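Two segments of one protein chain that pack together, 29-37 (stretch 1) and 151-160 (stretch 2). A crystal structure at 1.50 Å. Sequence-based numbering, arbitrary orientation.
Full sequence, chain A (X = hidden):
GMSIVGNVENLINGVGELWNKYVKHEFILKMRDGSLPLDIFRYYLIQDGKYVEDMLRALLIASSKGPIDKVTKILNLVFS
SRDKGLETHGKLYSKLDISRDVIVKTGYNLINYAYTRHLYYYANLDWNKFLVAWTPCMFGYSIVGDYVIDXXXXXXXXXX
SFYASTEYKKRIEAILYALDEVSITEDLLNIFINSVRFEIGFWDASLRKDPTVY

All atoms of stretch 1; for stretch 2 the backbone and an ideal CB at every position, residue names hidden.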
ATOM      1  N   LEU A  29     -24.760   4.954 -21.107  1.00 16.89           N
ATOM      2  CA  LEU A  29     -26.035   4.593 -21.751  1.00 17.25           C
ATOM      3  C   LEU A  29     -25.788   3.720 -22.967  1.00 18.55           C
ATOM      4  O   LEU A  29     -26.551   2.766 -23.201  1.00 20.35           O
ATOM      5  CB  LEU A  29     -26.818   5.844 -22.148  1.00 18.40           C
ATOM      6  CG  LEU A  29     -27.194   6.832 -21.036  1.00 21.88           C
ATOM      7  CD1 LEU A  29     -28.030   8.055 -21.565  1.00 19.37           C
ATOM      8  CD2 LEU A  29     -27.887   6.118 -19.871  1.00 21.98           C
ATOM      9  N   LYS A  30     -24.718   3.995 -23.720  1.00 16.97           N
ATOM     10  CA  LYS A  30     -24.365   3.203 -24.903  1.00 17.38           C
ATOM     11  C   LYS A  30     -23.774   1.852 -24.520  1.00 19.03           C
ATOM     12  O   LYS A  30     -23.894   0.893 -25.287  1.00 18.55           O
ATOM     13  CB  LYS A  30     -23.485   3.959 -25.875  1.00 16.90           C
ATOM     14  CG  LYS A  30     -24.169   5.200 -26.443  1.00 19.38           C
ATOM     15  CD  LYS A  30     -23.363   5.887 -27.520  1.00 25.35           C
ATOM     16  CE  LYS A  30     -23.470   5.138 -28.857  1.00 34.52           C
ATOM     17  NZ  LYS A  30     -24.886   5.018 -29.409  1.00 37.37           N
HETATM   18  N   MSE A  31     -23.119   1.750 -23.351  1.00 17.62           N
HETATM   19  CA  MSE A  31     -22.712   0.422 -22.849  1.00 17.61           C
HETATM   20  C   MSE A  31     -23.950  -0.419 -22.490  1.00 17.22           C
HETATM   21  O   MSE A  31     -24.022  -1.608 -22.804  1.00 19.23           O
HETATM   22  CB  MSE A  31     -21.754   0.486 -21.633  1.00 17.87           C
HETATM   23  CG  MSE A  31     -20.367   0.839 -22.031  1.00 16.43           C
HETATM   24 SE   MSE A  31     -19.100   0.431 -20.601  0.75 18.33          SE
HETATM   25  CE  MSE A  31     -19.664   1.679 -19.385  1.00 22.92           C
ATOM     26  N   ARG A  32     -24.904   0.214 -21.822  1.00 17.06           N
ATOM     27  CA  ARG A  32     -26.122  -0.463 -21.353  1.00 17.20           C
ATOM     28  C   ARG A  32     -26.950  -0.970 -22.532  1.00 17.81           C
ATOM     29  O   ARG A  32     -27.491  -2.078 -22.427  1.00 20.25           O
ATOM     30  CB  ARG A  32     -26.970   0.455 -20.466  1.00 19.89           C
ATOM     31  CG  ARG A  32     -28.332  -0.121 -20.012  1.00 22.09           C
ATOM     32  CD  ARG A  32     -28.198  -1.348 -19.196  1.00 23.63           C
ATOM     33  NE  ARG A  32     -29.505  -1.894 -18.838  1.00 29.17           N
ATOM     34  CZ  ARG A  32     -30.271  -2.634 -19.642  1.00 28.62           C
ATOM     35  NH1 ARG A  32     -29.933  -2.904 -20.902  1.00 24.79           N
ATOM     36  NH2 ARG A  32     -31.441  -3.092 -19.183  1.00 29.30           N
ATOM     37  N   ASP A  33     -27.084  -0.197 -23.607  1.00 17.41           N
ATOM     38  CA  ASP A  33     -27.869  -0.690 -24.784  1.00 16.99           C
ATOM     39  C   ASP A  33     -27.017  -1.466 -25.762  1.00 19.22           C
ATOM     40  O   ASP A  33     -27.499  -1.916 -26.796  1.00 19.43           O
ATOM     41  CB  ASP A  33     -28.714   0.418 -25.438  1.00 17.33           C
ATOM     42  CG  ASP A  33     -27.945   1.443 -26.203  1.00 20.53           C
ATOM     43  OD1 ASP A  33     -26.755   1.313 -26.474  1.00 20.65           O
ATOM     44  OD2 ASP A  33     -28.608   2.449 -26.589  1.00 25.01           O
ATOM     45  N   GLY A  34     -25.724  -1.584 -25.476  1.00 15.94           N
ATOM     46  CA  GLY A  34     -24.781  -2.317 -26.291  1.00 15.77           C
ATOM     47  C   GLY A  34     -24.291  -1.636 -27.528  1.00 17.28           C
ATOM     48  O   GLY A  34     -23.450  -2.224 -28.215  1.00 19.99           O
ATOM     49  N   SER A  35     -24.762  -0.420 -27.821  1.00 18.36           N
ATOM     50  CA  SER A  35     -24.444   0.270 -29.056  1.00 18.81           C
ATOM     51  C   SER A  35     -23.075   0.973 -29.092  1.00 18.53           C
ATOM     52  O   SER A  35     -22.651   1.421 -30.158  1.00 21.14           O
ATOM     53  CB  SER A  35     -25.516   1.325 -29.390  1.00 21.03           C
ATOM     54  OG  SER A  35     -25.511   2.402 -28.446  1.00 21.15           O
ATOM     55  N   LEU A  36     -22.379   1.088 -27.947  1.00 18.11           N
ATOM     56  CA  LEU A  36     -21.069   1.725 -27.937  1.00 17.39           C
ATOM     57  C   LEU A  36     -20.129   0.956 -28.854  1.00 17.49           C
ATOM     58  O   LEU A  36     -19.947  -0.260 -28.658  1.00 19.10           O
ATOM     59  CB  LEU A  36     -20.457   1.752 -26.516  1.00 17.35           C
ATOM     60  CG  LEU A  36     -19.144   2.539 -26.357  1.00 18.51           C
ATOM     61  CD1 LEU A  36     -19.431   4.042 -26.459  1.00 19.47           C
ATOM     62  CD2 LEU A  36     -18.473   2.184 -25.006  1.00 17.96           C
ATOM     63  N   PRO A  37     -19.520   1.638 -29.841  1.00 18.28           N
ATOM     64  CA  PRO A  37     -18.584   0.917 -30.681  1.00 19.40           C
ATOM     65  C   PRO A  37     -17.397   0.336 -29.908  1.00 20.23           C
ATOM     66  O   PRO A  37     -16.838   1.022 -29.028  1.00 18.95           O
ATOM     67  CB  PRO A  37     -18.099   1.983 -31.660  1.00 21.51           C
ATOM     68  CG  PRO A  37     -19.140   2.991 -31.689  1.00 22.00           C
ATOM     69  CD  PRO A  37     -19.657   3.035 -30.276  1.00 19.52           C
ATOM     70  N   UNK A 151     -26.692  -5.069 -19.530  1.00 19.81           N
ATOM     71  CA  UNK A 151     -26.448  -4.951 -20.960  1.00 19.68           C
ATOM     72  C   UNK A 151     -26.611  -6.281 -21.690  1.00 18.50           C
ATOM     73  O   UNK A 151     -26.209  -7.308 -21.169  1.00 19.83           O
ATOM     74  CB  UNK A 151     -25.043  -4.397 -21.203  1.00 19.68           C
ATOM     75  N   UNK A 152     -27.140  -6.244 -22.929  1.00 18.54           N
ATOM     76  CA  UNK A 152     -27.143  -7.458 -23.728  1.00 20.16           C
ATOM     77  C   UNK A 152     -25.784  -7.766 -24.373  1.00 20.01           C
ATOM     78  O   UNK A 152     -25.616  -8.819 -24.964  1.00 19.92           O
ATOM     79  CB  UNK A 152     -28.213  -7.345 -24.816  1.00 20.16           C
ATOM     80  N   UNK A 153     -24.815  -6.851 -24.237  1.00 16.90           N
ATOM     81  CA  UNK A 153     -23.498  -6.965 -24.856  1.00 16.45           C
ATOM     82  C   UNK A 153     -22.553  -7.739 -23.949  1.00 17.49           C
ATOM     83  O   UNK A 153     -22.366  -7.345 -22.780  1.00 18.69           O
ATOM     84  CB  UNK A 153     -22.924  -5.581 -25.165  1.00 16.45           C
ATOM     85  N   UNK A 154     -21.918  -8.778 -24.482  1.00 17.23           N
ATOM     86  CA  UNK A 154     -21.067  -9.624 -23.660  1.00 17.27           C
ATOM     87  C   UNK A 154     -19.826  -8.891 -23.097  1.00 18.34           C
ATOM     88  O   UNK A 154     -19.444  -9.123 -21.944  1.00 19.96           O
ATOM     89  CB  UNK A 154     -20.620 -10.833 -24.484  1.00 17.27           C
ATOM     90  N   UNK A 155     -19.201  -8.046 -23.909  1.00 16.97           N
ATOM     91  CA  UNK A 155     -18.025  -7.260 -23.456  1.00 17.25           C
ATOM     92  C   UNK A 155     -18.427  -6.322 -22.325  1.00 17.55           C
ATOM     93  O   UNK A 155     -17.763  -6.294 -21.278  1.00 17.11           O
ATOM     94  CB  UNK A 155     -17.423  -6.457 -24.611  1.00 17.25           C
ATOM     95  N   UNK A 156     -19.524  -5.581 -22.497  1.00 17.92           N
ATOM     96  CA  UNK A 156     -19.975  -4.642 -21.451  1.00 16.65           C
ATOM     97  C   UNK A 156     -20.478  -5.293 -20.201  1.00 17.84           C
ATOM     98  O   UNK A 156     -20.169  -4.847 -19.094  1.00 17.48           O
ATOM     99  CB  UNK A 156     -21.084  -3.743 -22.001  1.00 16.65           C
ATOM    100  N   UNK A 157     -21.174  -6.417 -20.332  1.00 18.02           N
ATOM    101  CA  UNK A 157     -21.593  -7.194 -19.177  1.00 18.71           C
ATOM    102  C   UNK A 157     -20.356  -7.715 -18.413  1.00 17.99           C
ATOM    103  O   UNK A 157     -20.315  -7.702 -17.182  1.00 19.90           O
ATOM    104  CB  UNK A 157     -22.490  -8.354 -19.614  1.00 18.71           C
ATOM    105  N   UNK A 158     -19.360  -8.189 -19.152  1.00 17.94           N
ATOM    106  CA  UNK A 158     -18.111  -8.686 -18.532  1.00 17.46           C
ATOM    107  C   UNK A 158     -17.396  -7.576 -17.759  1.00 18.91           C
ATOM    108  O   UNK A 158     -16.991  -7.781 -16.608  1.00 19.84           O
ATOM    109  CB  UNK A 158     -17.175  -9.257 -19.599  1.00 17.46           C
ATOM    110  N   UNK A 159     -17.264  -6.410 -18.391  1.00 18.46           N
ATOM    111  CA  UNK A 159     -16.644  -5.258 -17.716  1.00 17.23           C
ATOM    112  C   UNK A 159     -17.404  -4.921 -16.449  1.00 18.21           C
ATOM    113  O   UNK A 159     -16.802  -4.764 -15.373  1.00 18.67           O
ATOM    114  CB  UNK A 159     -16.599  -4.040 -18.641  1.00 17.23           C
ATOM    115  N   UNK A 160     -18.731  -4.817 -16.555  1.00 16.38           N
ATOM    116  CA  UNK A 160     -19.579  -4.455 -15.424  1.00 17.26           C
ATOM    117  C   UNK A 160     -19.563  -5.463 -14.293  1.00 18.39           C
ATOM    118  O   UNK A 160     -19.686  -5.072 -13.120  1.00 19.23           O
ATOM    119  CB  UNK A 160     -21.020  -4.268 -15.904  1.00 17.26           C
TER

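Stretch 1 is the last turn of a helix followed by a loop, with Gly34, at phi 78°, the first residue to leave helical angles. The carbonyls around this turn are the main polar feature it offers stretch 2.

Position 151 has phi/psi of -54/144, so it lies outside the helix. Its CA-to-CB bond runs sideways, yet the ideal CB is 3.4 Å from Met31 O and 3.6 Å from Arg32 O. Two acceptors this near favour a short donor: serine, threonine or perhaps cysteine. The residue is Ser151. With chi1 at -174° (t), its OG donates to Met31 O at 2.7 Å and accepts from the backbone N of position 153, with OG and that N 3.1 Å apart.

At position 152 the bond is again sideways, and no atom of stretch 1 lies within 5.5 Å of the ideal CB. Many side chains would fit; the phi of -79° also admits proline. It is Pro152, whose ring turns back to the turn, placing CD 3.3 Å from Arg32 O.

Position 153 points toward stretch 1, with its ideal CB 3.9 Å from Gly34 CA. Extended angles (-88/127) immediately before helical ones suggest an N-cap, for which asparagine, aspartate, serine or threonine would serve. Asn153 is deposited: Asn153 OD1 accepts from the backbone N of position 156 at 3.1 Å, the capping bond, while CB packs by the glycine. An ideal CB on Gly34 would stand 3.5 Å from Asn153 CB, a tight fit.

Positions 154 and 155 begin the helix, and their side chains are out of reach of stretch 1, which therefore gives no basis for choosing. They are Glu154 and Val155.

Position 156 points toward stretch 1, its ideal CB 3.7 Å from Met31 O. Beyond lies a channel flanked by the Met31 side chain and leading to the carbonyl of Leu36. Phenylalanine, leucine or methionine could fill the apolar part, but a long side chain ending in a donor would also use the carbonyl. Tyr156 does both. Met31 CG sits over its ring face, 4.0 Å from the ring centroid and 16° off the normal, and OH donates to Leu36 O at 2.6 Å.

Position 157 is sideways and uncommitted to stretch 1, so a polar chain would be reasonable. Lys157 makes a weak hydrogen bond from NZ to Ser151 O at 3.1 Å. Position 158, out of reach, is Thr158; its OG1 donates to Glu154 O at 2.7 Å.

Position 159 points toward stretch 1, but its ideal CB is 5.5 Å from Met31 SE, a gap calling for a large apolar group such as phenylalanine, tryptophan or methionine. Trp159 spans it: SE of this selenomethionine lies over the face, 4.2 Å from the six-membered ring centroid, and Met31 CE approaches CZ3 to 3.6 Å.

Position 160 also points toward stretch 1, with nothing within 5.5 Å of its ideal CB. Several sizes seem possible; Ala160 makes no contact.

Stretch 2 (151-160) SPNEVYKTWA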
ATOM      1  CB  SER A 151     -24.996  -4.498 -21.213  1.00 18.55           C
ATOM      2  OG  SER A 151     -24.755  -4.249 -22.596  1.00 18.02           O
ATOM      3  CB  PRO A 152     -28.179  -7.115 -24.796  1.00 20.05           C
ATOM      4  CG  PRO A 152     -28.035  -5.712 -25.020  1.00 20.64           C
ATOM      5  CD  PRO A 152     -27.793  -5.140 -23.637  1.00 18.56           C
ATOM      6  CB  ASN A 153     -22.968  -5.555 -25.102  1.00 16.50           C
ATOM      7  CG  ASN A 153     -21.714  -5.561 -25.904  1.00 19.78           C
ATOM      8  OD1 ASN A 153     -20.644  -5.873 -25.380  1.00 19.08           O
ATOM      9  ND2 ASN A 153     -21.820  -5.228 -27.171  1.00 17.58           N
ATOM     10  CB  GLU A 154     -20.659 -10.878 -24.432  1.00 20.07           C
ATOM     11  CG  GLU A 154     -19.810 -11.897 -23.655  1.00 22.45           C
ATOM     12  CD  GLU A 154     -20.430 -12.501 -22.389  1.00 33.45           C
ATOM     13  OE1 GLU A 154     -21.616 -12.298 -22.025  1.00 29.49           O
ATOM     14  OE2 GLU A 154     -19.679 -13.244 -21.712  1.00 42.71           O
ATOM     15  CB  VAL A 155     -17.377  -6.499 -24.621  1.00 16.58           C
ATOM     16  CG1 VAL A 155     -16.363  -5.466 -24.107  1.00 18.98           C
ATOM     17  CG2 VAL A 155     -16.698  -7.477 -25.549  1.00 20.89           C
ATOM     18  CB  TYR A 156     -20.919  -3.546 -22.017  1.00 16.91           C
ATOM     19  CG  TYR A 156     -20.340  -2.901 -23.250  1.00 16.91           C
ATOM     20  CD1 TYR A 156     -18.976  -2.563 -23.325  1.00 18.17           C
ATOM     21  CD2 TYR A 156     -21.121  -2.628 -24.363  1.00 16.53           C
ATOM     22  CE1 TYR A 156     -18.431  -2.019 -24.441  1.00 18.43           C
ATOM     23  CE2 TYR A 156     -20.555  -2.074 -25.513  1.00 18.61           C
ATOM     24  CZ  TYR A 156     -19.200  -1.775 -25.547  1.00 19.77           C
ATOM     25  OH  TYR A 156     -18.586  -1.229 -26.630  1.00 20.62           O
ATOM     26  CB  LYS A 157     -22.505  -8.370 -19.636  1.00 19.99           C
ATOM     27  CG  LYS A 157     -23.076  -9.192 -18.513  1.00 27.75           C
ATOM     28  CD  LYS A 157     -23.944 -10.382 -19.009  1.00 26.47           C
ATOM     29  CE  LYS A 157     -25.209  -9.961 -19.651  1.00 35.17           C
ATOM     30  NZ  LYS A 157     -26.167  -9.234 -18.758  1.00 33.49           N
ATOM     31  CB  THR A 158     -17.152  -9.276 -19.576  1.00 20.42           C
ATOM     32  OG1 THR A 158     -17.778 -10.402 -20.227  1.00 22.36           O
ATOM     33  CG2 THR A 158     -15.837  -9.761 -18.928  1.00 21.82           C
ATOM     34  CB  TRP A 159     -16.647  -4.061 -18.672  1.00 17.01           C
ATOM     35  CG  TRP A 159     -16.165  -2.759 -18.048  1.00 16.31           C
ATOM     36  CD1 TRP A 159     -14.870  -2.315 -17.960  1.00 20.15           C
ATOM     37  CD2 TRP A 159     -16.981  -1.741 -17.496  1.00 16.68           C
ATOM     38  NE1 TRP A 159     -14.837  -1.113 -17.331  1.00 19.82           N
ATOM     39  CE2 TRP A 159     -16.104  -0.724 -17.021  1.00 18.22           C
ATOM     40  CE3 TRP A 159     -18.351  -1.602 -17.278  1.00 18.85           C
ATOM     41  CZ2 TRP A 159     -16.576   0.431 -16.394  1.00 21.86           C
ATOM     42  CZ3 TRP A 159     -18.818  -0.494 -16.623  1.00 21.27           C
ATOM     43  CH2 TRP A 159     -17.926   0.538 -16.199  1.00 23.06           C
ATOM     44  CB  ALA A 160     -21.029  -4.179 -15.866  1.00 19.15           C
TER
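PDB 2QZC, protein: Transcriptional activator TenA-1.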